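Local coordinates for Lin2004 protein (Listeria innocua, PDB 2HUJ) that is of unknown function but folds as a four-helical bundle and represents a bacterial family of uncharacterised proteins, at residues I24-L29 with D68-L73; Q28-N33 with T125-R130; E38-N43 with S110-F115. One frame throughout, in Å; residues are numbered along the deposited sequence.

Contact 1 of 3, residues I24-L29 with D68-L73; sequences IRTEQL and DDFLEL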
loop_
_atom_site.group_PDB
_atom_site.type_symbol
_atom_site.label_atom_id
_atom_site.label_comp_id
_atom_site.label_asym_id
_atom_site.label_seq_id
_atom_site.Cartn_x
_atom_site.Cartn_y
_atom_site.Cartn_z
ATOM N N ILE A 24 6.473 10.965 0.650
ATOM C CA ILE A 24 7.251 9.991 1.434
ATOM C C ILE A 24 6.365 8.828 1.938
ATOM O O ILE A 24 6.716 7.660 1.790
ATOM C CB ILE A 24 7.981 10.690 2.597
ATOM C CG1 ILE A 24 9.067 11.625 2.041
ATOM C CG2 ILE A 24 8.610 9.665 3.544
ATOM C CD1 ILE A 24 9.718 12.491 3.072
ATOM N N ARG A 25 5.190 9.143 2.483
ATOM C CA ARG A 25 4.298 8.117 2.968
ATOM C C ARG A 25 3.695 7.261 1.849
ATOM O O ARG A 25 3.442 6.075 2.031
ATOM C CB ARG A 25 3.209 8.741 3.828
ATOM C CG ARG A 25 3.778 9.366 5.050
ATOM C CD ARG A 25 2.751 9.974 5.893
ATOM N NE ARG A 25 3.379 10.489 7.101
ATOM C CZ ARG A 25 2.722 10.922 8.176
ATOM N NH1 ARG A 25 1.395 10.859 8.264
ATOM N NH2 ARG A 25 3.419 11.402 9.195
ATOM N N THR A 26 3.526 7.860 0.677
ATOM C CA THR A 26 3.093 7.126 -0.530
ATOM C C THR A 26 4.162 6.129 -0.942
ATOM O O THR A 26 3.852 4.993 -1.227
ATOM C CB THR A 26 2.814 8.107 -1.707
ATOM O OG1 THR A 26 1.821 9.062 -1.299
ATOM C CG2 THR A 26 2.313 7.356 -2.951
ATOM N N GLU A 27 5.424 6.548 -0.926
ATOM C CA GLU A 27 6.550 5.660 -1.281
ATOM C C GLU A 27 6.650 4.505 -0.284
ATOM O O GLU A 27 6.853 3.324 -0.633
ATOM C CB GLU A 27 7.859 6.457 -1.350
ATOM C CG GLU A 27 7.853 7.382 -2.582
ATOM C CD GLU A 27 8.932 8.442 -2.600
ATOM O OE1 GLU A 27 9.650 8.605 -1.589
ATOM O OE2 GLU A 27 9.023 9.105 -3.667
ATOM N N GLN A 28 6.471 4.835 0.980
ATOM C CA GLN A 28 6.543 3.833 2.021
ATOM C C GLN A 28 5.434 2.798 1.831
ATOM O O GLN A 28 5.662 1.590 1.963
ATOM C CB GLN A 28 6.425 4.515 3.381
ATOM C CG GLN A 28 6.387 3.569 4.531
ATOM C CD GLN A 28 7.733 3.444 5.151
ATOM O OE1 GLN A 28 7.994 4.046 6.179
ATOM N NE2 GLN A 28 8.619 2.719 4.502
ATOM N N LEU A 29 4.228 3.262 1.519
ATOM C CA LEU A 29 3.105 2.349 1.300
ATOM C C LEU A 29 3.273 1.485 0.040
ATOM O O LEU A 29 2.921 0.296 0.052
ATOM C CB LEU A 29 1.796 3.119 1.267
ATOM C CG LEU A 29 0.518 2.266 1.278
ATOM C CD1 LEU A 29 0.469 1.280 2.465
ATOM C CD2 LEU A 29 -0.716 3.148 1.287
ATOM N N ASP A 68 -2.268 3.694 7.611
ATOM C CA ASP A 68 -2.874 4.743 8.435
ATOM C C ASP A 68 -2.118 6.070 8.282
ATOM O O ASP A 68 -2.735 7.122 8.196
ATOM C CB ASP A 68 -2.875 4.352 9.924
ATOM C CG ASP A 68 -3.876 3.216 10.280
ATOM O OD1 ASP A 68 -4.757 2.852 9.494
ATOM O OD2 ASP A 68 -3.747 2.705 11.414
ATOM N N ASP A 69 -0.780 6.002 8.259
ATOM C CA ASP A 69 0.071 7.168 8.090
ATOM C C ASP A 69 -0.226 7.821 6.741
ATOM O O ASP A 69 -0.359 9.040 6.643
ATOM C CB ASP A 69 1.549 6.760 8.140
ATOM C CG ASP A 69 2.068 6.537 9.557
ATOM O OD1 ASP A 69 1.269 6.576 10.523
ATOM O OD2 ASP A 69 3.289 6.272 9.679
ATOM N N PHE A 70 -0.372 7.000 5.701
ATOM C CA PHE A 70 -0.714 7.530 4.390
ATOM C C PHE A 70 -2.072 8.219 4.387
ATOM O O PHE A 70 -2.199 9.357 3.935
ATOM C CB PHE A 70 -0.674 6.420 3.347
ATOM C CG PHE A 70 -1.258 6.797 2.013
ATOM C CD1 PHE A 70 -0.509 7.523 1.041
ATOM C CD2 PHE A 70 -2.544 6.395 1.680
ATOM C CE1 PHE A 70 -1.062 7.815 -0.189
ATOM C CE2 PHE A 70 -3.095 6.700 0.459
ATOM C CZ PHE A 70 -2.375 7.418 -0.476
ATOM N N LEU A 71 -3.084 7.546 4.908
ATOM C CA LEU A 71 -4.437 8.097 4.886
ATOM C C LEU A 71 -4.574 9.377 5.691
ATOM O O LEU A 71 -5.330 10.264 5.308
ATOM C CB LEU A 71 -5.455 7.092 5.397
ATOM C CG LEU A 71 -5.735 5.910 4.456
ATOM C CD1 LEU A 71 -6.622 4.931 5.206
ATOM C CD2 LEU A 71 -6.365 6.373 3.151
ATOM N N GLU A 72 -3.849 9.469 6.798
ATOM C CA GLU A 72 -3.854 10.674 7.650
ATOM C C GLU A 72 -3.644 11.946 6.846
ATOM O O GLU A 72 -4.298 12.942 7.101
ATOM C CB GLU A 72 -2.768 10.548 8.722
ATOM C CG GLU A 72 -2.806 11.621 9.766
ATOM C CD GLU A 72 -1.566 11.658 10.648
ATOM O OE1 GLU A 72 -0.675 10.776 10.520
ATOM O OE2 GLU A 72 -1.503 12.593 11.478
ATOM N N LEU A 73 -2.736 11.895 5.877
ATOM C CA LEU A 73 -2.458 13.020 4.982
ATOM C C LEU A 73 -3.180 12.971 3.643
ATOM O O LEU A 73 -3.578 14.009 3.098
ATOM C CB LEU A 73 -0.961 13.095 4.720
ATOM C CG LEU A 73 -0.063 13.227 5.952
ATOM C CD1 LEU A 73 1.337 13.499 5.472
ATOM C CD2 LEU A 73 -0.532 14.359 6.845
#
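The segments 24-29 and 68-73 run antiparallel at 147° with their axes 8.9 Å apart, and the backbones come nearest at Arg25 and Phe70, in a helix-helix packing of the four-helical bundle. Arg25 supplies the polar half. Its chain is extended from CG to NE and reaches across to the opposite helix, beside Asp69, Glu72 and Leu73. There Arg25 NH1 donates to Asp69 O at 3.0 Å (N-H...O 153°). Arg25 NH1 also forms a salt bridge with Glu72 OE1 at 3.1 Å, meeting it from above the carboxylate plane; between these segments the bridge is made by NH1 and OE1 alone, and the two flat groups are not coplanar. Leu73 CD1 covers one face of the guanidinium and Asp69 CB the other, while NE has its own salt bridge to Glu21; together they fix its rotation. On the inner side, Phe70 has its CG anti to the backbone N (chi1 169°), and its ring packs on Leu126 and Cys95 of the other two helices. Leu29 CD2 meets it obliquely, 3.7 Å from Phe70 CD2. Thr26 OG1, hydrogen-bonded to Leu22 O, lies in the ring plane at the edge, 3.3 Å from Phe70 CE1.

Contact 2 of 3, residues Q28-N33 with T125-R130; sequences QLLLQN and TLTRVR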
loop_
_atom_site.group_PDB
_atom_site.type_symbol
_atom_site.label_atom_id
_atom_site.label_comp_id
_atom_site.label_asym_id
_atom_site.label_seq_id
_atom_site.Cartn_x
_atom_site.Cartn_y
_atom_site.Cartn_z
ATOM N N GLN A 28 6.471 4.835 0.980
ATOM C CA GLN A 28 6.543 3.833 2.021
ATOM C C GLN A 28 5.434 2.798 1.831
ATOM O O GLN A 28 5.662 1.590 1.963
ATOM C CB GLN A 28 6.425 4.515 3.381
ATOM C CG GLN A 28 6.387 3.569 4.531
ATOM C CD GLN A 28 7.733 3.444 5.151
ATOM O OE1 GLN A 28 7.994 4.046 6.179
ATOM N NE2 GLN A 28 8.619 2.719 4.502
ATOM N N LEU A 29 4.228 3.262 1.519
ATOM C CA LEU A 29 3.105 2.349 1.300
ATOM C C LEU A 29 3.273 1.485 0.040
ATOM O O LEU A 29 2.921 0.296 0.052
ATOM C CB LEU A 29 1.796 3.119 1.267
ATOM C CG LEU A 29 0.518 2.266 1.278
ATOM C CD1 LEU A 29 0.469 1.280 2.465
ATOM C CD2 LEU A 29 -0.716 3.148 1.287
ATOM N N LEU A 30 3.797 2.082 -1.031
ATOM C CA LEU A 30 4.198 1.317 -2.227
ATOM C C LEU A 30 5.196 0.226 -1.909
ATOM O O LEU A 30 5.086 -0.910 -2.370
ATOM C CB LEU A 30 4.762 2.214 -3.292
ATOM C CG LEU A 30 3.751 2.975 -4.153
ATOM C CD1 LEU A 30 4.437 4.146 -4.793
ATOM C CD2 LEU A 30 3.199 2.005 -5.215
ATOM N N LEU A 31 6.174 0.553 -1.081
ATOM C CA LEU A 31 7.156 -0.432 -0.647
ATOM C C LEU A 31 6.534 -1.579 0.155
ATOM O O LEU A 31 6.877 -2.764 -0.053
ATOM C CB LEU A 31 8.275 0.252 0.168
ATOM C CG LEU A 31 9.544 -0.565 0.358
ATOM C CD1 LEU A 31 10.278 -0.706 -1.005
ATOM C CD2 LEU A 31 10.477 0.055 1.399
ATOM N N GLN A 32 5.605 -1.246 1.047
ATOM C CA GLN A 32 4.873 -2.275 1.769
ATOM C C GLN A 32 4.148 -3.209 0.813
ATOM O O GLN A 32 4.134 -4.433 1.004
ATOM C CB GLN A 32 3.893 -1.665 2.774
ATOM C CG GLN A 32 3.099 -2.696 3.574
ATOM C CD GLN A 32 3.977 -3.581 4.464
ATOM O OE1 GLN A 32 4.681 -3.062 5.296
ATOM N NE2 GLN A 32 3.938 -4.922 4.271
ATOM N N ASN A 33 3.500 -2.618 -0.173
ATOM C CA ASN A 33 2.727 -3.382 -1.155
ATOM C C ASN A 33 3.658 -4.386 -1.854
ATOM O O ASN A 33 3.307 -5.560 -2.026
ATOM C CB ASN A 33 2.062 -2.412 -2.125
ATOM C CG ASN A 33 1.080 -3.116 -3.067
ATOM O OD1 ASN A 33 0.238 -3.910 -2.605
ATOM N ND2 ASN A 33 1.188 -2.850 -4.350
ATOM N N THR A 125 -2.844 2.829 -8.220
ATOM C CA THR A 125 -3.393 3.998 -7.536
ATOM C C THR A 125 -2.285 4.814 -6.874
ATOM O O THR A 125 -2.250 6.042 -6.982
ATOM C CB THR A 125 -4.426 3.553 -6.506
ATOM O OG1 THR A 125 -5.523 2.895 -7.177
ATOM C CG2 THR A 125 -4.951 4.750 -5.681
ATOM N N LEU A 126 -1.381 4.136 -6.171
ATOM C CA LEU A 126 -0.361 4.853 -5.399
ATOM C C LEU A 126 0.731 5.405 -6.301
ATOM O O LEU A 126 1.323 6.468 -6.004
ATOM C CB LEU A 126 0.240 3.937 -4.313
ATOM C CG LEU A 126 -0.730 3.489 -3.224
ATOM C CD1 LEU A 126 -0.018 2.654 -2.218
ATOM C CD2 LEU A 126 -1.456 4.633 -2.575
ATOM N N THR A 127 1.038 4.713 -7.399
ATOM C CA THR A 127 2.009 5.273 -8.340
ATOM C C THR A 127 1.432 6.542 -8.992
ATOM O O THR A 127 2.161 7.489 -9.241
ATOM C CB THR A 127 2.524 4.266 -9.393
ATOM O OG1 THR A 127 1.439 3.757 -10.174
ATOM C CG2 THR A 127 3.247 3.140 -8.768
ATOM N N ARG A 128 0.118 6.575 -9.217
ATOM C CA ARG A 128 -0.515 7.759 -9.796
ATOM C C ARG A 128 -0.332 8.936 -8.821
ATOM O O ARG A 128 0.021 10.037 -9.242
ATOM C CB ARG A 128 -1.974 7.499 -10.142
ATOM C CG ARG A 128 -2.780 8.748 -10.536
ATOM C CD ARG A 128 -4.111 8.372 -11.213
ATOM N NE ARG A 128 -3.928 7.916 -12.589
ATOM N N VAL A 129 -0.525 8.679 -7.523
ATOM C CA VAL A 129 -0.366 9.695 -6.487
ATOM C C VAL A 129 1.105 10.165 -6.412
ATOM O O VAL A 129 1.397 11.350 -6.415
ATOM C CB VAL A 129 -0.806 9.173 -5.104
ATOM C CG1 VAL A 129 -0.446 10.161 -4.001
ATOM C CG2 VAL A 129 -2.312 8.909 -5.064
ATOM N N ARG A 130 2.015 9.206 -6.373
ATOM C CA ARG A 130 3.429 9.499 -6.321
ATOM C C ARG A 130 3.862 10.363 -7.493
ATOM O O ARG A 130 4.549 11.380 -7.323
ATOM C CB ARG A 130 4.215 8.222 -6.353
ATOM C CG ARG A 130 5.728 8.423 -6.227
ATOM C CD ARG A 130 6.454 7.134 -6.579
ATOM N NE ARG A 130 6.302 6.841 -7.999
ATOM C CZ ARG A 130 6.633 5.692 -8.585
ATOM N NH1 ARG A 130 7.127 4.688 -7.874
ATOM N NH2 ARG A 130 6.458 5.544 -9.896
#
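Thr127 OG1 is shared by two carbonyls of its own helix, those of Lys123 and Tyr124, and with the hydroxyl so placed the methyl of the same residue packs against Leu30 on the neighbouring helix. With chi1 at 60° the hydroxyl sits between the backbone N and the carbonyl carbon, and Thr127 CG2 comes within 3.7 Å of Leu30 CD2. The two segments are an antiparallel pair inside the four-helical bundle, their axes 10.0 Å apart and inclined at 154°. Leu30 and Leu126 fill most of the interface, lying antiparallel side by side: Leu30 CG is 3.6 Å from Leu126 CB, and CD2 of Leu30 presses on the same carbon. Leu126 reaches the other way with CD1, which fits against both CG and CD2 of Leu29, 3.6 Å from Leu29 CG, the two chains running nearly perpendicular. The other methyl of Leu30, CD1, touches the aliphatic part of Arg130, 4.0 Å from Arg130 CD, where that chain bends at chi3 (68°), with Thr127 CG2 of the same helix beneath the rim of one guanidinium face. No hydrogen bond joins the segments. Cohesion therefore rests on buried leucine packing, while threonine and arginine contribute methyl and methylene carbons at its margin.

Contact 3 of 3, residues E38-N43 with S110-F115; sequences ELYLSN and SFYKHF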
loop_
_atom_site.group_PDB
_atom_site.type_symbol
_atom_site.label_atom_id
_atom_site.label_comp_id
_atom_site.label_asym_id
_atom_site.label_seq_id
_atom_site.Cartn_x
_atom_site.Cartn_y
_atom_site.Cartn_z
ATOM N N GLU A 38 6.227 -9.861 -2.704
ATOM C CA GLU A 38 7.426 -10.700 -2.678
ATOM C C GLU A 38 7.365 -11.803 -1.633
ATOM O O GLU A 38 7.841 -12.904 -1.889
ATOM C CB GLU A 38 8.685 -9.863 -2.485
ATOM C CG GLU A 38 8.954 -8.862 -3.642
ATOM C CD GLU A 38 9.257 -9.534 -4.990
ATOM O OE1 GLU A 38 9.749 -10.700 -5.010
ATOM O OE2 GLU A 38 9.004 -8.883 -6.031
ATOM N N LEU A 39 6.762 -11.533 -0.481
ATOM C CA LEU A 39 6.574 -12.573 0.540
ATOM C C LEU A 39 5.656 -13.669 0.004
ATOM O O LEU A 39 5.948 -14.855 0.135
ATOM C CB LEU A 39 6.019 -11.970 1.846
ATOM C CG LEU A 39 5.717 -12.949 2.990
ATOM C CD1 LEU A 39 6.973 -13.714 3.358
ATOM C CD2 LEU A 39 5.181 -12.199 4.184
ATOM N N TYR A 40 4.566 -13.250 -0.631
ATOM C CA TYR A 40 3.606 -14.190 -1.218
ATOM C C TYR A 40 4.292 -15.087 -2.223
ATOM O O TYR A 40 4.160 -16.333 -2.165
ATOM C CB TYR A 40 2.443 -13.434 -1.838
ATOM C CG TYR A 40 1.538 -14.292 -2.681
ATOM C CD1 TYR A 40 0.868 -15.382 -2.151
ATOM C CD2 TYR A 40 1.397 -14.041 -4.040
ATOM C CE1 TYR A 40 0.026 -16.170 -2.938
ATOM C CE2 TYR A 40 0.584 -14.847 -4.831
ATOM C CZ TYR A 40 -0.102 -15.900 -4.286
ATOM O OH TYR A 40 -0.896 -16.669 -5.108
ATOM N N LEU A 41 4.985 -14.467 -3.184
ATOM C CA LEU A 41 5.665 -15.223 -4.234
ATOM C C LEU A 41 6.651 -16.212 -3.639
ATOM O O LEU A 41 6.742 -17.355 -4.100
ATOM C CB LEU A 41 6.370 -14.302 -5.221
ATOM C CG LEU A 41 5.437 -13.460 -6.096
ATOM C CD1 LEU A 41 6.248 -12.619 -7.048
ATOM C CD2 LEU A 41 4.389 -14.298 -6.823
ATOM N N SER A 42 7.383 -15.790 -2.615
ATOM C CA SER A 42 8.329 -16.690 -1.974
ATOM C C SER A 42 7.636 -17.885 -1.328
ATOM O O SER A 42 8.109 -19.010 -1.418
ATOM C CB SER A 42 9.212 -15.963 -0.958
ATOM O OG SER A 42 8.522 -15.673 0.256
ATOM N N ASN A 43 6.517 -17.658 -0.668
ATOM C CA ASN A 43 5.781 -18.778 -0.064
ATOM C C ASN A 43 5.120 -19.673 -1.112
ATOM O O ASN A 43 4.923 -20.869 -0.897
ATOM C CB ASN A 43 4.749 -18.253 0.943
ATOM C CG ASN A 43 5.358 -17.924 2.279
ATOM O OD1 ASN A 43 6.170 -18.687 2.806
ATOM N ND2 ASN A 43 4.951 -16.800 2.858
ATOM N N SER A 110 -2.736 -18.902 -1.402
ATOM C CA SER A 110 -3.713 -17.861 -1.672
ATOM C C SER A 110 -3.927 -17.787 -3.188
ATOM O O SER A 110 -2.983 -17.996 -3.976
ATOM C CB SER A 110 -3.286 -16.498 -1.135
ATOM O OG SER A 110 -3.201 -16.529 0.273
ATOM N N PHE A 111 -5.175 -17.546 -3.582
ATOM C CA PHE A 111 -5.537 -17.589 -4.991
ATOM C C PHE A 111 -4.733 -16.527 -5.745
ATOM O O PHE A 111 -4.757 -15.347 -5.374
ATOM C CB PHE A 111 -7.038 -17.371 -5.185
ATOM C CG PHE A 111 -7.900 -18.550 -4.782
ATOM C CD1 PHE A 111 -7.480 -19.859 -4.989
ATOM C CD2 PHE A 111 -9.158 -18.342 -4.229
ATOM C CE1 PHE A 111 -8.282 -20.936 -4.625
ATOM C CE2 PHE A 111 -9.964 -19.421 -3.865
ATOM C CZ PHE A 111 -9.516 -20.717 -4.068
ATOM N N TYR A 112 -4.007 -16.962 -6.776
ATOM C CA TYR A 112 -3.019 -16.119 -7.429
ATOM C C TYR A 112 -3.611 -14.876 -8.134
ATOM O O TYR A 112 -3.133 -13.760 -7.906
ATOM C CB TYR A 112 -2.208 -16.935 -8.420
ATOM C CG TYR A 112 -1.172 -16.104 -9.102
ATOM C CD1 TYR A 112 0.063 -15.885 -8.513
ATOM C CD2 TYR A 112 -1.435 -15.498 -10.319
ATOM C CE1 TYR A 112 1.006 -15.114 -9.125
ATOM C CE2 TYR A 112 -0.495 -14.718 -10.939
ATOM C CZ TYR A 112 0.715 -14.532 -10.338
ATOM O OH TYR A 112 1.657 -13.771 -10.966
ATOM N N LYS A 113 -4.612 -15.071 -8.989
ATOM C CA LYS A 113 -5.184 -13.926 -9.711
ATOM C C LYS A 113 -5.766 -12.886 -8.767
ATOM O O LYS A 113 -5.541 -11.681 -8.956
ATOM C CB LYS A 113 -6.195 -14.363 -10.791
ATOM C CG LYS A 113 -6.792 -13.202 -11.611
ATOM C CD LYS A 113 -7.722 -13.697 -12.702
ATOM C CE LYS A 113 -8.367 -12.545 -13.483
ATOM N NZ LYS A 113 -9.117 -11.633 -12.549
ATOM N N HIS A 114 -6.476 -13.320 -7.727
ATOM C CA HIS A 114 -7.021 -12.377 -6.746
ATOM C C HIS A 114 -5.894 -11.562 -6.097
ATOM O O HIS A 114 -5.958 -10.326 -5.999
ATOM C CB HIS A 114 -7.843 -13.095 -5.670
ATOM C CG HIS A 114 -9.139 -13.646 -6.173
ATOM N ND1 HIS A 114 -9.704 -13.258 -7.375
ATOM C CD2 HIS A 114 -9.979 -14.572 -5.648
ATOM C CE1 HIS A 114 -10.837 -13.913 -7.562
ATOM N NE2 HIS A 114 -11.027 -14.719 -6.531
ATOM N N PHE A 115 -4.829 -12.245 -5.686
ATOM C CA PHE A 115 -3.687 -11.556 -5.067
ATOM C C PHE A 115 -3.053 -10.554 -6.028
ATOM O O PHE A 115 -2.878 -9.385 -5.698
ATOM C CB PHE A 115 -2.665 -12.586 -4.567
ATOM C CG PHE A 115 -1.787 -12.073 -3.456
ATOM C CD1 PHE A 115 -0.937 -10.977 -3.672
ATOM C CD2 PHE A 115 -1.748 -12.695 -2.230
ATOM C CE1 PHE A 115 -0.113 -10.478 -2.668
ATOM C CE2 PHE A 115 -0.925 -12.182 -1.210
ATOM C CZ PHE A 115 -0.083 -11.115 -1.437
#
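Aromatic stacking dominates where Tyr40 meets Phe115, near the start of helix 112-137 in the four-helical bundle. The two rings form an offset stack, their planes only 7° apart and their centroids separated by 4.0 Å. Phe115 CD2 stands over the centre of the tyrosine ring, whereas Tyr40 CG is offset to the rim of the phenylalanine. The stack continues down the tyrosine chain as a CH-pi contact, with Tyr40 CB 3.9 Å from the centroid of the Phe115 ring. Both side chains have CG anti to the backbone N (chi1 169° in Tyr40) and point in opposing directions, so each ring reaches across to the other's backbone. Phe115 also touches Thr101 and Ser104, joining helix 88-104 to the cluster.

The polar part is a single bond: Tyr40 OH donates to Ser110 O at 2.7 Å, approaching from above the carbonyl plane. Ser110 is itself held through OG by the carbonyls of Asn107 and Ser104.

Other packing closes the edges. Tyr40 OH lies 3.2 Å from Tyr112 CA, and Tyr112 CD1 sits near the plane of the Tyr40 ring, 3.9 Å from Tyr40 CE2. Leu41 CD2 approaches the rim of Tyr112, 4.2 Å from Tyr112 CE1. The buried phenol thus has its hydroxyl satisfied by the carbonyl of the loop residue before Phe111, the N-cap, so one tyrosine joins helix 16-45 to both the loop and the helix it introduces.

In the fold
All three contacts draw on helix 16-45, which packs against helix 52-81 in contact 1 and against helix 112-137 in contacts 2 and 3. Contacts 1 and 2 have centres about 8 Å apart, share Gln28 and Leu29, and merge into one interior: Phe70 CZ meets Leu126 CD2 at 3.6 Å, and Thr26 CG2 comes within 3.3 Å of Leu126 O. Contact 3 lies farther along the bundle, its centre about 18 Å from that of contact 2 and about 23 Å from that of contact 1, on the opposite side of the chain's centre from contact 1. Contacts 2 and 3 therefore pair the same two helices at separate levels, leucine-rich in one and aromatic in the other.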